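Local coordinates for protein cytochrome P450 monooxygenase (Rhodococcus sp. ECU0066, PDB 6KBH) that probably works as a self-sufficient cytochrome P450 monooxygenase, carrying heme, FMN and a [2Fe-2S] cluster in one chain to activate molecular oxygen, at residues S97-K102 / T124-D129; K231-A236 / L272-M277; W76-Y81 / L353-S358. All coordinates share one frame; numbering follows the deposited sequence.

Interaction 1: S97-K102 / T124-D129; sequences SIALEK and TLVNED. With HEM (protoporphyrin IX containing Fe), chain C.
Ala99 and Leu100 meet Val126 and Asn127 where two loops of the P450 domain fold together beside the heme. One loop follows strand 94-95. The other leads into helix 133-139, which carries the heme-binding His133 and Arg137. Ala99 and Leu100 are the central residues of a type I turn from Ile98 to Glu101, closed by Glu101 N to Ile98 O at 3.1 Å. Val126 CG1 lies 4.2 Å from Ala99 CB, and Ala99 CB also rests 3.5 Å from Val126 O. Leu100 CD1 lies 4.1 Å from Val126 CB and touches the amide end of Asn127, the two side chains crossing at about a right angle. Val126 has CG1 anti to its backbone N (chi1 -159°). This splits the methyls: CG1 faces the turn, and CG2 meets HEM CAD at 3.6 Å, at the base of a propionate arm. Leu125 CD1 meets HEM CMD at 3.5 Å. Leu125 O accepts a hydrogen bond from His391 ND1, which also bonds the heme. At the other end Ser97 OG is hydrogen-bonded to Ser95 OG, which bonds Asp129 OD1 weakly. The union of the loops is therefore mainly apolar, and Ser97 OG and Leu125 O bond to residues outside it.

Interaction 2: K231-A236 / L272-M277; sequences KFWQFA and LHSMMM
Trp233 and His273 carry this helix-helix contact in the P450 domain. Helix 219-242 probably corresponds to helix G, and helix 269-281 to the first part of helix I. The short segments pass 9.6 Å apart at 128° between their directions.

The aromatic pair is a face-to-face stack. The His273 ring lies over the six-membered ring of Trp233, with centroids 3.7 Å apart and planes at 20°. His273 CE1 is displaced toward the rim of the indole. Tyr119 meets Trp233 edge-to-face.

The same two residues share the polar contact. His273 NE2 donates to Trp233 O over 2.7 Å at an N-H...O angle of 159°, and the acceptor lies in the plane of the imidazole. The bond and the stack together fix the turn of the ring, and the bond implies a proton on NE2. It also gives Trp233 O a partner across the interface. An alanine in place of Trp233 would probably keep that bond but open a gap over the imidazole and leave Tyr119 without its aromatic partner.

The rest is apolar and sulfur packing. Met277 SD makes an oblique Met-aromatic contact, 4.6 Å from the Phe232 ring centroid. Met276 holds CG anti to its backbone N, and CG packs 3.5 Å from Ala236 CB. Phe232 CZ lies 4.0 Å from Met276 O, which sits at the ring edge in the ring plane.

Interaction 3: W76-Y81 / L353-S358; sequences WVVTRY and LLIVNS
Leu354 binds both Trp76 and Val78 through its backbone, and Val356 adds a third hydrogen bond. Leu354 N donates to Trp76 O at 2.8 Å. Val78 N donates to Leu354 O at 2.9 Å, and Val356 N to Val78 O at 3.0 Å. Leu354 O takes its bond tilted 29° from the carbonyl plane, while the other two donors lie nearly along the C=O axis. A CA-H...O contact from Val77 CA also reaches Leu354 O, at 3.4 Å.

The side chains pack outward on two faces. On one face Trp76 CB lies 3.9 Å from Leu353 CD2, and Val78 CB lies 4.0 Å from Ile355 CG2. Ile355 holds CG1 between N and the carbonyl carbon (chi1 57°), which leaves CG2 for Val78. Ile355 also touches Phe88 and Trp332. On the other face are Val77 and Leu354. Just past the strand, Val356 CG2 meets Val77 CG1 at 3.8 Å. Val356 is the N-cap residue of helix 357-360.

Strand 332-336, which carries the heme-binding Arg334, flanks strand 352-355 on its other edge. This mixed sheet, with 76-78 and 352-355 as its parallel pair, is characteristic of the cytochrome P450 fold.

In the fold
The three contacts sit in the P450 part of the chain and differ in their relation to the heme. Interaction 1 touches the cofactor directly. It lies roughly between interactions 2 and 3: its centre is about 17 Å from each of theirs, and theirs are about 32 Å apart. Thr124 joins the first two: its CG2 packs 3.9 Å from Met275 CG. The side chain of Met277 in interaction 2 is about 11 Å from the heme, and that of Ile355 in interaction 3 about 7 Å. Arg334, a heme-binding residue, lies near both Ala99 and Ile355. Along the chain, interactions 1 and 2 follow in series inside the long loop closed by interaction 3.

Interaction 1: S97-K102 / T124-D129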
loop_
_atom_site.group_PDB
_atom_site.type_symbol
_atom_site.label_atom_id
_atom_site.label_comp_id
_atom_site.label_asym_id
_atom_site.label_seq_id
_atom_site.Cartn_x
_atom_site.Cartn_y
_atom_site.Cartn_z
ATOM N N SER A 97 0.919 16.756 -21.655
ATOM C CA SER A 97 0.094 17.672 -22.441
ATOM C C SER A 97 -1.071 16.958 -23.115
ATOM O O SER A 97 -2.182 17.497 -23.184
ATOM C CB SER A 97 0.951 18.372 -23.499
ATOM O OG SER A 97 2.002 19.117 -22.911
ATOM N N ILE A 98 -0.843 15.742 -23.604
ATOM C CA ILE A 98 -1.821 15.034 -24.421
ATOM C C ILE A 98 -2.620 14.017 -23.601
ATOM O O ILE A 98 -3.293 13.160 -24.173
ATOM C CB ILE A 98 -1.151 14.359 -25.626
ATOM C CG1 ILE A 98 -0.052 13.409 -25.140
ATOM C CG2 ILE A 98 -0.583 15.407 -26.571
ATOM C CD1 ILE A 98 0.383 12.396 -26.167
ATOM N N ALA A 99 -2.574 14.118 -22.268
ATOM C CA ALA A 99 -3.117 13.066 -21.408
ATOM C C ALA A 99 -4.599 12.809 -21.674
ATOM O O ALA A 99 -5.045 11.656 -21.652
ATOM C CB ALA A 99 -2.895 13.424 -19.939
ATOM N N LEU A 100 -5.383 13.864 -21.912
ATOM C CA LEU A 100 -6.788 13.703 -22.273
ATOM C C LEU A 100 -7.092 14.288 -23.650
ATOM O O LEU A 100 -8.237 14.640 -23.942
ATOM C CB LEU A 100 -7.717 14.305 -21.216
ATOM C CG LEU A 100 -7.644 13.785 -19.768
ATOM C CD1 LEU A 100 -7.334 14.884 -18.786
ATOM C CD2 LEU A 100 -8.935 13.096 -19.355
ATOM N N GLU A 101 -6.080 14.383 -24.512
ATOM C CA GLU A 101 -6.317 14.724 -25.910
ATOM C C GLU A 101 -7.226 13.680 -26.544
ATOM O O GLU A 101 -6.995 12.476 -26.415
ATOM C CB GLU A 101 -4.994 14.804 -26.673
ATOM C CG GLU A 101 -4.999 15.751 -27.863
ATOM C CD GLU A 101 -3.895 15.439 -28.860
ATOM O OE1 GLU A 101 -3.634 14.242 -29.111
ATOM O OE2 GLU A 101 -3.275 16.392 -29.376
ATOM N N LYS A 102 -8.273 14.140 -27.216
ATOM C CA LYS A 102 -9.234 13.220 -27.800
ATOM C C LYS A 102 -8.667 12.624 -29.083
ATOM O O LYS A 102 -8.058 13.326 -29.894
ATOM C CB LYS A 102 -10.567 13.930 -28.048
ATOM C CG LYS A 102 -11.295 14.283 -26.748
ATOM C CD LYS A 102 -12.129 15.555 -26.873
ATOM C CE LYS A 102 -11.936 16.493 -25.673
ATOM N NZ LYS A 102 -11.054 17.667 -25.997
ATOM N N THR A 124 -6.152 20.595 -15.637
ATOM C CA THR A 124 -6.233 20.433 -14.182
ATOM C C THR A 124 -5.508 19.158 -13.747
ATOM O O THR A 124 -6.082 18.064 -13.737
ATOM C CB THR A 124 -7.684 20.432 -13.711
ATOM O OG1 THR A 124 -8.425 21.401 -14.462
ATOM C CG2 THR A 124 -7.761 20.792 -12.238
ATOM N N LEU A 125 -4.228 19.330 -13.440
ATOM C CA LEU A 125 -3.286 18.410 -12.809
ATOM C C LEU A 125 -2.904 17.229 -13.684
ATOM O O LEU A 125 -1.743 16.818 -13.673
ATOM C CB LEU A 125 -3.846 17.828 -11.500
ATOM C CG LEU A 125 -4.457 18.607 -10.340
ATOM C CD1 LEU A 125 -5.371 17.673 -9.575
ATOM C CD2 LEU A 125 -3.365 19.112 -9.432
ATOM N N VAL A 126 -3.785 16.804 -14.581
ATOM C CA VAL A 126 -3.474 15.621 -15.374
ATOM C C VAL A 126 -2.787 16.039 -16.663
ATOM O O VAL A 126 -1.908 15.328 -17.158
ATOM C CB VAL A 126 -4.731 14.774 -15.664
ATOM C CG1 VAL A 126 -4.333 13.356 -16.024
ATOM C CG2 VAL A 126 -5.672 14.766 -14.470
ATOM N N ASN A 127 -3.160 17.200 -17.186
ATOM C CA ASN A 127 -2.583 17.794 -18.377
ATOM C C ASN A 127 -1.506 18.818 -18.069
ATOM O O ASN A 127 -0.712 19.144 -18.957
ATOM C CB ASN A 127 -3.680 18.492 -19.170
ATOM C CG ASN A 127 -4.963 17.737 -19.136
ATOM O OD1 ASN A 127 -6.038 18.315 -18.980
ATOM N ND2 ASN A 127 -4.872 16.432 -19.321
ATOM N N GLU A 128 -1.477 19.347 -16.850
ATOM C CA GLU A 128 -0.627 20.490 -16.564
ATOM C C GLU A 128 0.837 20.118 -16.675
ATOM O O GLU A 128 1.295 19.152 -16.057
ATOM C CB GLU A 128 -0.898 21.027 -15.167
ATOM C CG GLU A 128 -2.315 21.406 -14.934
ATOM C CD GLU A 128 -2.447 22.351 -13.777
ATOM O OE1 GLU A 128 -1.614 23.275 -13.662
ATOM O OE2 GLU A 128 -3.360 22.142 -12.961
ATOM N N ASP A 129 1.572 20.901 -17.447
ATOM C CA ASP A 129 3.011 20.790 -17.402
ATOM C C ASP A 129 3.545 21.499 -16.165
ATOM O O ASP A 129 2.817 22.168 -15.425
ATOM C CB ASP A 129 3.641 21.382 -18.658
ATOM C CG ASP A 129 3.365 20.555 -19.891
ATOM O OD1 ASP A 129 2.437 19.719 -19.848
ATOM O OD2 ASP A 129 4.081 20.731 -20.896
HETATM C CHA HEM C . -3.987 10.955 -12.413
HETATM C CHB HEM C . -5.398 6.126 -12.773
HETATM C CHC HEM C . -9.224 6.919 -9.204
HETATM C CHD HEM C . -7.795 11.700 -8.871
HETATM C C1A HEM C . -4.244 9.534 -12.656
HETATM C C2A HEM C . -3.318 8.977 -13.649
HETATM C C3A HEM C . -3.705 7.638 -13.746
HETATM C C4A HEM C . -4.843 7.511 -12.799
HETATM C CMA HEM C . -3.097 6.587 -14.622
HETATM C CAA HEM C . -2.197 9.652 -14.378
HETATM C CBA HEM C . -0.829 9.301 -13.883
HETATM C CGA HEM C . 0.349 10.076 -14.370
HETATM O O1A HEM C . 0.034 10.714 -15.410
HETATM O O2A HEM C . 1.333 9.875 -13.608
HETATM C C1B HEM C . -6.559 5.863 -11.866
HETATM C C2B HEM C . -7.254 4.505 -11.698
HETATM C C3B HEM C . -8.447 4.761 -10.577
HETATM C C4B HEM C . -8.342 6.227 -10.206
HETATM C CMB HEM C . -6.923 3.234 -12.404
HETATM C CAB HEM C . -9.436 3.778 -10.051
HETATM C CBB HEM C . -8.924 2.488 -9.511
HETATM C C1C HEM C . -8.922 8.364 -8.991
HETATM C C2C HEM C . -9.838 8.905 -8.022
HETATM C C3C HEM C . -9.468 10.227 -7.914
HETATM C C4C HEM C . -8.349 10.349 -8.836
HETATM C CMC HEM C . -10.934 8.197 -7.296
HETATM C CAC HEM C . -10.082 11.259 -7.019
HETATM C CBC HEM C . -10.923 12.348 -7.581
HETATM C C1D HEM C . -6.684 11.718 -9.830
HETATM C C2D HEM C . -6.046 13.073 -9.933
HETATM C C3D HEM C . -4.849 12.847 -11.046
HETATM C C4D HEM C . -4.978 11.396 -11.411
HETATM C CMD HEM C . -6.431 14.307 -9.195
HETATM C CAD HEM C . -3.875 13.857 -11.541
HETATM C CBD HEM C . -2.733 14.152 -10.624
HETATM C CGD HEM C . -1.539 14.804 -11.219
HETATM O O1D HEM C . -1.594 14.649 -12.463
HETATM O O2D HEM C . -0.814 15.308 -10.324
HETATM N NA HEM C . -5.194 8.656 -12.122
HETATM N NB HEM C . -7.155 6.875 -10.928
HETATM N NC HEM C . -7.992 9.236 -9.509
HETATM N ND HEM C . -6.078 10.587 -10.667
HETATM FE FE HEM C . -6.726 8.734 -10.910
#

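Interaction 2: K231-A236 / L272-M277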
loop_
_atom_site.group_PDB
_atom_site.type_symbol
_atom_site.label_atom_id
_atom_site.label_comp_id
_atom_site.label_asym_id
_atom_site.label_seq_id
_atom_site.Cartn_x
_atom_site.Cartn_y
_atom_site.Cartn_z
ATOM N N LYS A 231 -23.810 21.312 -19.983
ATOM C CA LYS A 231 -24.792 21.379 -18.903
ATOM C C LYS A 231 -24.107 21.316 -17.552
ATOM O O LYS A 231 -24.406 22.100 -16.643
ATOM C CB LYS A 231 -25.798 20.231 -19.017
ATOM C CG LYS A 231 -26.771 20.311 -20.171
ATOM C CD LYS A 231 -27.695 19.101 -20.154
ATOM C CE LYS A 231 -28.464 18.964 -21.453
ATOM N NZ LYS A 231 -29.406 20.095 -21.652
ATOM N N PHE A 232 -23.168 20.389 -17.417
ATOM C CA PHE A 232 -22.511 20.173 -16.139
ATOM C C PHE A 232 -21.552 21.314 -15.796
ATOM O O PHE A 232 -21.346 21.611 -14.611
ATOM C CB PHE A 232 -21.804 18.815 -16.181
ATOM C CG PHE A 232 -20.826 18.595 -15.076
ATOM C CD1 PHE A 232 -19.566 19.152 -15.135
ATOM C CD2 PHE A 232 -21.160 17.819 -13.979
ATOM C CE1 PHE A 232 -18.685 18.989 -14.120
ATOM C CE2 PHE A 232 -20.253 17.633 -12.955
ATOM C CZ PHE A 232 -19.008 18.220 -13.032
ATOM N N TRP A 233 -20.982 21.987 -16.803
ATOM C CA TRP A 233 -19.992 23.026 -16.524
ATOM C C TRP A 233 -20.622 24.239 -15.854
ATOM O O TRP A 233 -20.051 24.802 -14.912
ATOM C CB TRP A 233 -19.294 23.438 -17.812
ATOM C CG TRP A 233 -18.447 24.666 -17.685
ATOM C CD1 TRP A 233 -18.796 25.937 -18.028
ATOM C CD2 TRP A 233 -17.101 24.736 -17.198
ATOM N NE1 TRP A 233 -17.757 26.798 -17.778
ATOM C CE2 TRP A 233 -16.703 26.086 -17.269
ATOM C CE3 TRP A 233 -16.196 23.791 -16.706
ATOM C CZ2 TRP A 233 -15.441 26.514 -16.867
ATOM C CZ3 TRP A 233 -14.942 24.217 -16.308
ATOM C CH2 TRP A 233 -14.577 25.567 -16.391
ATOM N N GLN A 234 -21.790 24.673 -16.334
ATOM C CA GLN A 234 -22.397 25.876 -15.780
ATOM C C GLN A 234 -23.214 25.602 -14.527
ATOM O O GLN A 234 -23.278 26.468 -13.649
ATOM C CB GLN A 234 -23.257 26.585 -16.837
ATOM C CG GLN A 234 -24.630 25.991 -17.097
ATOM C CD GLN A 234 -25.462 26.869 -18.021
ATOM O OE1 GLN A 234 -25.029 27.952 -18.419
ATOM N NE2 GLN A 234 -26.657 26.403 -18.371
ATOM N N PHE A 235 -23.827 24.423 -14.406
ATOM C CA PHE A 235 -24.437 24.072 -13.129
ATOM C C PHE A 235 -23.367 23.952 -12.041
ATOM O O PHE A 235 -23.514 24.505 -10.939
ATOM C CB PHE A 235 -25.263 22.791 -13.279
ATOM C CG PHE A 235 -26.043 22.414 -12.042
ATOM C CD1 PHE A 235 -25.955 23.176 -10.885
ATOM C CD2 PHE A 235 -26.871 21.285 -12.045
ATOM C CE1 PHE A 235 -26.652 22.820 -9.759
ATOM C CE2 PHE A 235 -27.588 20.927 -10.930
ATOM C CZ PHE A 235 -27.465 21.705 -9.770
ATOM N N ALA A 236 -22.253 23.290 -12.344
ATOM C CA ALA A 236 -21.195 23.263 -11.344
ATOM C C ALA A 236 -20.668 24.663 -11.053
ATOM O O ALA A 236 -20.063 24.873 -9.999
ATOM C CB ALA A 236 -20.059 22.339 -11.781
ATOM N N LEU A 272 -10.635 26.176 -9.744
ATOM C CA LEU A 272 -11.571 25.375 -8.956
ATOM C C LEU A 272 -12.846 25.097 -9.729
ATOM O O LEU A 272 -13.493 24.071 -9.499
ATOM C CB LEU A 272 -11.927 26.037 -7.619
ATOM C CG LEU A 272 -10.818 26.286 -6.600
ATOM C CD1 LEU A 272 -10.088 27.496 -7.028
ATOM C CD2 LEU A 272 -11.350 26.480 -5.198
ATOM N N HIS A 273 -13.237 25.997 -10.629
ATOM C CA HIS A 273 -14.308 25.656 -11.554
ATOM C C HIS A 273 -13.902 24.470 -12.418
ATOM O O HIS A 273 -14.718 23.582 -12.695
ATOM C CB HIS A 273 -14.669 26.863 -12.420
ATOM C CG HIS A 273 -15.997 26.734 -13.095
ATOM N ND1 HIS A 273 -16.502 27.698 -13.941
ATOM C CD2 HIS A 273 -16.925 25.749 -13.048
ATOM C CE1 HIS A 273 -17.685 27.311 -14.385
ATOM N NE2 HIS A 273 -17.964 26.133 -13.859
ATOM N N SER A 274 -12.635 24.430 -12.836
ATOM C CA SER A 274 -12.114 23.245 -13.509
ATOM C C SER A 274 -12.018 22.066 -12.549
ATOM O O SER A 274 -12.321 20.927 -12.923
ATOM C CB SER A 274 -10.749 23.549 -14.126
ATOM O OG SER A 274 -10.863 24.449 -15.216
ATOM N N MET A 275 -11.604 22.322 -11.303
ATOM C CA MET A 275 -11.487 21.263 -10.304
ATOM C C MET A 275 -12.807 20.551 -10.047
ATOM O O MET A 275 -12.802 19.424 -9.542
ATOM C CB MET A 275 -10.961 21.830 -8.986
ATOM C CG MET A 275 -9.470 22.096 -8.956
ATOM S SD MET A 275 -8.996 22.987 -7.464
ATOM C CE MET A 275 -9.575 21.861 -6.197
ATOM N N MET A 276 -13.937 21.183 -10.371
ATOM C CA MET A 276 -15.228 20.552 -10.122
ATOM C C MET A 276 -15.467 19.387 -11.079
ATOM O O MET A 276 -15.856 18.293 -10.652
ATOM C CB MET A 276 -16.347 21.588 -10.231
ATOM C CG MET A 276 -17.622 21.199 -9.498
ATOM S SD MET A 276 -17.515 21.390 -7.706
ATOM C CE MET A 276 -17.439 23.168 -7.566
ATOM N N MET A 277 -15.245 19.600 -12.379
ATOM C CA MET A 277 -15.403 18.510 -13.337
ATOM C C MET A 277 -14.213 17.568 -13.314
ATOM O O MET A 277 -14.383 16.344 -13.322
ATOM C CB MET A 277 -15.590 19.050 -14.751
ATOM C CG MET A 277 -15.939 17.958 -15.752
ATOM S SD MET A 277 -16.640 18.574 -17.291
ATOM C CE MET A 277 -15.333 18.170 -18.450
#

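Interaction 3: W76-Y81 / L353-S358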
loop_
_atom_site.group_PDB
_atom_site.type_symbol
_atom_site.label_atom_id
_atom_site.label_comp_id
_atom_site.label_asym_id
_atom_site.label_seq_id
_atom_site.Cartn_x
_atom_site.Cartn_y
_atom_site.Cartn_z
ATOM N N TRP A 76 3.712 6.008 -30.937
ATOM C CA TRP A 76 4.689 4.976 -30.632
ATOM C C TRP A 76 4.242 4.233 -29.379
ATOM O O TRP A 76 3.758 4.844 -28.425
ATOM C CB TRP A 76 6.068 5.604 -30.421
ATOM C CG TRP A 76 6.509 6.421 -31.594
ATOM C CD1 TRP A 76 6.010 7.632 -31.987
ATOM C CD2 TRP A 76 7.533 6.085 -32.532
ATOM N NE1 TRP A 76 6.661 8.068 -33.115
ATOM C CE2 TRP A 76 7.601 7.137 -33.470
ATOM C CE3 TRP A 76 8.398 4.996 -32.674
ATOM C CZ2 TRP A 76 8.503 7.133 -34.532
ATOM C CZ3 TRP A 76 9.293 4.993 -33.730
ATOM C CH2 TRP A 76 9.337 6.055 -34.646
ATOM N N VAL A 77 4.391 2.911 -29.392
ATOM C CA VAL A 77 3.876 2.044 -28.339
ATOM C C VAL A 77 5.040 1.561 -27.486
ATOM O O VAL A 77 6.066 1.115 -28.017
ATOM C CB VAL A 77 3.092 0.856 -28.919
ATOM C CG1 VAL A 77 2.430 0.060 -27.806
ATOM C CG2 VAL A 77 2.061 1.345 -29.913
ATOM N N VAL A 78 4.876 1.647 -26.167
ATOM C CA VAL A 78 5.898 1.261 -25.201
ATOM C C VAL A 78 5.303 0.202 -24.288
ATOM O O VAL A 78 4.219 0.388 -23.727
ATOM C CB VAL A 78 6.410 2.467 -24.399
ATOM C CG1 VAL A 78 7.492 2.035 -23.416
ATOM C CG2 VAL A 78 6.940 3.526 -25.347
ATOM N N THR A 79 6.026 -0.898 -24.132
ATOM C CA THR A 79 5.419 -2.150 -23.729
ATOM C C THR A 79 5.978 -2.733 -22.436
ATOM O O THR A 79 5.203 -3.324 -21.681
ATOM C CB THR A 79 5.547 -3.142 -24.895
ATOM O OG1 THR A 79 4.537 -2.847 -25.873
ATOM C CG2 THR A 79 5.420 -4.565 -24.469
ATOM N N ARG A 80 7.249 -2.496 -22.101
ATOM C CA ARG A 80 7.867 -3.136 -20.944
ATOM C C ARG A 80 7.923 -2.202 -19.729
ATOM O O ARG A 80 7.987 -0.977 -19.856
ATOM C CB ARG A 80 9.265 -3.643 -21.312
ATOM C CG ARG A 80 9.196 -4.714 -22.393
ATOM C CD ARG A 80 10.348 -5.703 -22.375
ATOM N NE ARG A 80 11.555 -5.168 -22.991
ATOM C CZ ARG A 80 12.431 -5.905 -23.664
ATOM N NH1 ARG A 80 12.225 -7.206 -23.822
ATOM N NH2 ARG A 80 13.507 -5.340 -24.191
ATOM N N TYR A 81 7.924 -2.812 -18.539
ATOM C CA TYR A 81 7.600 -2.111 -17.297
ATOM C C TYR A 81 8.683 -1.114 -16.886
ATOM O O TYR A 81 8.364 -0.005 -16.438
ATOM C CB TYR A 81 7.337 -3.148 -16.199
ATOM C CG TYR A 81 7.271 -2.642 -14.771
ATOM C CD1 TYR A 81 8.421 -2.474 -14.015
ATOM C CD2 TYR A 81 6.045 -2.395 -14.160
ATOM C CE1 TYR A 81 8.364 -2.034 -12.718
ATOM C CE2 TYR A 81 5.981 -1.953 -12.853
ATOM C CZ TYR A 81 7.144 -1.778 -12.139
ATOM O OH TYR A 81 7.102 -1.341 -10.839
ATOM N N LEU A 353 3.316 9.135 -27.147
ATOM C CA LEU A 353 3.589 7.819 -26.592
ATOM C C LEU A 353 2.307 7.157 -26.108
ATOM O O LEU A 353 1.465 7.799 -25.473
ATOM C CB LEU A 353 4.590 7.913 -25.439
ATOM C CG LEU A 353 6.023 8.274 -25.838
ATOM C CD1 LEU A 353 6.986 8.065 -24.669
ATOM C CD2 LEU A 353 6.466 7.473 -27.057
ATOM N N LEU A 354 2.158 5.875 -26.425
ATOM C CA LEU A 354 1.150 5.019 -25.807
ATOM C C LEU A 354 1.892 4.043 -24.902
ATOM O O LEU A 354 2.449 3.047 -25.374
ATOM C CB LEU A 354 0.319 4.282 -26.848
ATOM C CG LEU A 354 -0.882 3.579 -26.218
ATOM C CD1 LEU A 354 -1.829 4.612 -25.628
ATOM C CD2 LEU A 354 -1.605 2.696 -27.219
ATOM N N ILE A 355 1.903 4.331 -23.605
ATOM C CA ILE A 355 2.631 3.529 -22.632
ATOM C C ILE A 355 1.636 2.569 -21.984
ATOM O O ILE A 355 0.742 2.978 -21.238
ATOM C CB ILE A 355 3.363 4.413 -21.613
ATOM C CG1 ILE A 355 2.408 5.366 -20.885
ATOM C CG2 ILE A 355 4.430 5.234 -22.327
ATOM C CD1 ILE A 355 3.111 6.473 -20.122
ATOM N N VAL A 356 1.779 1.280 -22.283
ATOM C CA VAL A 356 0.741 0.294 -21.977
ATOM C C VAL A 356 0.968 -0.166 -20.540
ATOM O O VAL A 356 1.745 -1.086 -20.270
ATOM C CB VAL A 356 0.742 -0.866 -22.971
ATOM C CG1 VAL A 356 -0.441 -1.782 -22.717
ATOM C CG2 VAL A 356 0.711 -0.337 -24.400
ATOM N N ASN A 357 0.271 0.496 -19.605
ATOM C CA ASN A 357 0.304 0.084 -18.206
ATOM C C ASN A 357 -0.082 -1.380 -18.054
ATOM O O ASN A 357 0.492 -2.105 -17.231
ATOM C CB ASN A 357 -0.646 0.952 -17.373
ATOM C CG ASN A 357 -0.454 2.436 -17.614
ATOM O OD1 ASN A 357 -0.775 2.949 -18.687
ATOM N ND2 ASN A 357 0.037 3.141 -16.600
ATOM N N SER A 358 -1.068 -1.826 -18.837
ATOM C CA SER A 358 -1.535 -3.203 -18.724
ATOM C C SER A 358 -0.442 -4.187 -19.115
ATOM O O SER A 358 -0.306 -5.252 -18.502
ATOM C CB SER A 358 -2.777 -3.408 -19.591
ATOM O OG SER A 358 -3.367 -4.669 -19.335
#